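Side-chain contact in DNA polymerase III subunit beta (Pseudomonas aeruginosa, PDB 4TSZ), which encircles DNA as a ring-shaped dimer and tethers DNA polymerases and other proteins to it, conferring processivity: residues 143-148 / 326-331. Numbering follows the deposited sequence.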
ATOM      1  N   THR E 143     -11.588  20.106  -5.554  1.00 41.54           N
ATOM      2  CA  THR E 143     -11.857  20.728  -4.256  1.00 40.48           C
ATOM      3  C   THR E 143     -11.815  19.852  -3.018  1.00 41.14           C
ATOM      4  O   THR E 143     -11.702  20.411  -1.927  1.00 39.37           O
ATOM      5  CB  THR E 143     -13.226  21.454  -4.298  1.00 43.06           C
ATOM      6  OG1 THR E 143     -14.258  20.475  -4.426  1.00 38.73           O
ATOM      7  CG2 THR E 143     -13.323  22.498  -5.418  1.00 38.30           C
ATOM      8  N   SER E 144     -11.956  18.513  -3.162  1.00 38.25           N
ATOM      9  CA  SER E 144     -12.089  17.563  -2.045  1.00 37.12           C
ATOM     10  C   SER E 144     -11.049  17.602  -0.939  1.00 38.16           C
ATOM     11  O   SER E 144     -11.406  17.376   0.214  1.00 34.66           O
ATOM     12  CB  SER E 144     -12.353  16.138  -2.519  1.00 40.38           C
ATOM     13  OG  SER E 144     -11.206  15.561  -3.122  1.00 43.79           O
ATOM     14  N   PHE E 145      -9.790  17.954  -1.269  1.00 34.68           N
ATOM     15  CA  PHE E 145      -8.695  18.048  -0.291  1.00 32.16           C
ATOM     16  C   PHE E 145      -8.970  19.114   0.790  1.00 36.65           C
ATOM     17  O   PHE E 145      -8.404  19.011   1.874  1.00 36.76           O
ATOM     18  CB  PHE E 145      -7.377  18.369  -1.017  1.00 32.97           C
ATOM     19  CG  PHE E 145      -7.308  19.786  -1.566  1.00 34.74           C
ATOM     20  CD1 PHE E 145      -6.870  20.841  -0.767  1.00 36.82           C
ATOM     21  CD2 PHE E 145      -7.712  20.068  -2.866  1.00 37.36           C
ATOM     22  CE1 PHE E 145      -6.848  22.145  -1.250  1.00 38.23           C
ATOM     23  CE2 PHE E 145      -7.677  21.378  -3.356  1.00 40.32           C
ATOM     24  CZ  PHE E 145      -7.214  22.402  -2.555  1.00 38.51           C
ATOM     25  N   ALA E 146      -9.789  20.162   0.477  1.00 34.16           N
ATOM     26  CA  ALA E 146     -10.061  21.266   1.407  1.00 34.83           C
ATOM     27  C   ALA E 146     -11.144  21.003   2.433  1.00 37.05           C
ATOM     28  O   ALA E 146     -11.271  21.787   3.372  1.00 35.15           O
ATOM     29  CB  ALA E 146     -10.340  22.566   0.659  1.00 36.02           C
ATOM     30  N   MET E 147     -11.907  19.900   2.281  1.00 34.39           N
ATOM     31  CA  MET E 147     -12.976  19.553   3.231  1.00 33.72           C
ATOM     32  C   MET E 147     -12.361  19.291   4.587  1.00 38.63           C
ATOM     33  O   MET E 147     -11.242  18.757   4.683  1.00 38.25           O
ATOM     34  CB  MET E 147     -13.737  18.260   2.837  1.00 34.71           C
ATOM     35  CG  MET E 147     -14.446  18.305   1.504  1.00 37.63           C
ATOM     36  SD  MET E 147     -15.433  16.811   1.174  1.00 39.21           S
ATOM     37  CE  MET E 147     -14.137  15.573   0.933  1.00 34.92           C
ATOM     38  N   ALA E 148     -13.095  19.630   5.640  1.00 36.40           N
ATOM     39  CA  ALA E 148     -12.629  19.310   6.976  1.00 35.69           C
ATOM     40  C   ALA E 148     -12.880  17.809   7.201  1.00 40.00           C
ATOM     41  O   ALA E 148     -13.673  17.172   6.489  1.00 39.00           O
ATOM     42  CB  ALA E 148     -13.371  20.146   8.009  1.00 37.13           C
ATOM     43  N   LEU E 326      -0.300  24.784   0.757  1.00 35.32           N
ATOM     44  CA  LEU E 326       0.153  25.286  -0.542  1.00 35.92           C
ATOM     45  C   LEU E 326       0.378  24.136  -1.531  1.00 36.57           C
ATOM     46  O   LEU E 326      -0.037  24.242  -2.686  1.00 34.82           O
ATOM     47  CB  LEU E 326       1.412  26.167  -0.413  1.00 36.81           C
ATOM     48  CG  LEU E 326       1.311  27.427   0.475  1.00 41.70           C
ATOM     49  CD1 LEU E 326       2.612  28.180   0.461  1.00 42.49           C
ATOM     50  CD2 LEU E 326       0.180  28.366   0.021  1.00 42.63           C
ATOM     51  N   LEU E 327       0.978  23.018  -1.047  1.00 31.47           N
ATOM     52  CA  LEU E 327       1.216  21.818  -1.854  1.00 30.68           C
ATOM     53  C   LEU E 327      -0.106  21.181  -2.306  1.00 33.95           C
ATOM     54  O   LEU E 327      -0.228  20.758  -3.461  1.00 32.32           O
ATOM     55  CB  LEU E 327       2.133  20.809  -1.131  1.00 29.49           C
ATOM     56  CG  LEU E 327       3.606  21.213  -1.072  1.00 34.30           C
ATOM     57  CD1 LEU E 327       4.330  20.496   0.052  1.00 32.75           C
ATOM     58  CD2 LEU E 327       4.307  20.987  -2.428  1.00 35.99           C
ATOM     59  N   ASP E 328      -1.114  21.194  -1.424  1.00 31.01           N
ATOM     60  CA  ASP E 328      -2.451  20.692  -1.738  1.00 31.90           C
ATOM     61  C   ASP E 328      -3.058  21.444  -2.923  1.00 37.36           C
ATOM     62  O   ASP E 328      -3.604  20.814  -3.830  1.00 37.78           O
ATOM     63  CB  ASP E 328      -3.390  20.821  -0.534  1.00 32.93           C
ATOM     64  CG  ASP E 328      -3.149  19.845   0.582  1.00 35.07           C
ATOM     65  OD1 ASP E 328      -2.427  18.850   0.358  1.00 37.80           O
ATOM     66  OD2 ASP E 328      -3.653  20.090   1.688  1.00 32.26           O
ATOM     67  N   VAL E 329      -2.932  22.786  -2.926  1.00 33.79           N
ATOM     68  CA  VAL E 329      -3.433  23.646  -3.993  1.00 32.16           C
ATOM     69  C   VAL E 329      -2.694  23.362  -5.306  1.00 36.79           C
ATOM     70  O   VAL E 329      -3.335  23.171  -6.343  1.00 35.67           O
ATOM     71  CB  VAL E 329      -3.375  25.152  -3.611  1.00 34.60           C
ATOM     72  CG1 VAL E 329      -3.692  26.037  -4.821  1.00 34.30           C
ATOM     73  CG2 VAL E 329      -4.321  25.467  -2.457  1.00 33.60           C
ATOM     74  N   LEU E 330      -1.347  23.342  -5.257  1.00 34.86           N
ATOM     75  CA  LEU E 330      -0.529  23.113  -6.443  1.00 35.66           C
ATOM     76  C   LEU E 330      -0.808  21.765  -7.104  1.00 40.85           C
ATOM     77  O   LEU E 330      -0.789  21.686  -8.333  1.00 40.64           O
ATOM     78  CB  LEU E 330       0.970  23.318  -6.153  1.00 35.48           C
ATOM     79  CG  LEU E 330       1.401  24.748  -5.797  1.00 39.77           C
ATOM     80  CD1 LEU E 330       2.812  24.773  -5.339  1.00 39.92           C
ATOM     81  CD2 LEU E 330       1.193  25.722  -6.962  1.00 44.43           C
ATOM     82  N   GLY E 331      -1.145  20.760  -6.284  1.00 38.44           N
ATOM     83  CA  GLY E 331      -1.479  19.407  -6.715  1.00 37.63           C
ATOM     84  C   GLY E 331      -2.743  19.306  -7.550  1.00 42.94           C
ATOM     85  O   GLY E 331      -2.935  18.307  -8.238  1.00 44.07           O
TER
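F145, in the 3-10 turn 144-146, faces D328 and V329 on helix 323-330, and its backbone comes nearest at D328, with 6.9 Å between the CA of F145 and the CA of D328. The turn is closed by the bond from A146 N to T143 O (3.1 Å), and within 326-331 the bond from L330 N to L326 O (3.0 Å) spans D328 and V329 and shows them to be in helical conformation. Both F145 and D328 send their CB toward the opposite segment. With chi1 of F145 at 71°, CG is wedged between N and C of its own backbone, which swings the ring toward 326-331. One face looks onto the backbone O of D328, 4.0 Å above the middle of the ring. The CB of D328 lies on the same side, 3.5 Å from CD1 and 3.8 Å from CE1 of F145. The carboxylate does not stack: its plane is turned 53° from the ring, and D328 OD2, 4.1 Å from F145 CD1, is engaged in a salt bridge with R177. At the far end of the ring, V329 CG2 approaches F145 CZ obliquely at 4.2 Å, an apolar touch at van der Waals range. F145 also touches R177 and V332. R177 belongs to strand 177-184, which pairs antiparallel with 359-363 in the eight-stranded sheet spanning the central and C-terminal domains, so the contact joins the loop after helix 133-141 to helix 323-330 beside that shared sheet. The 141 Å² buried makes a small interdomain seam. As neither a hydrogen bond nor a salt bridge links the two segments, it is probably held mainly by van der Waals contact, one ring face lying over the D328 backbone O and CB, while D328 directs its charge to R177 through its salt bridge, which probably helps to fix the carboxylate beside the ring.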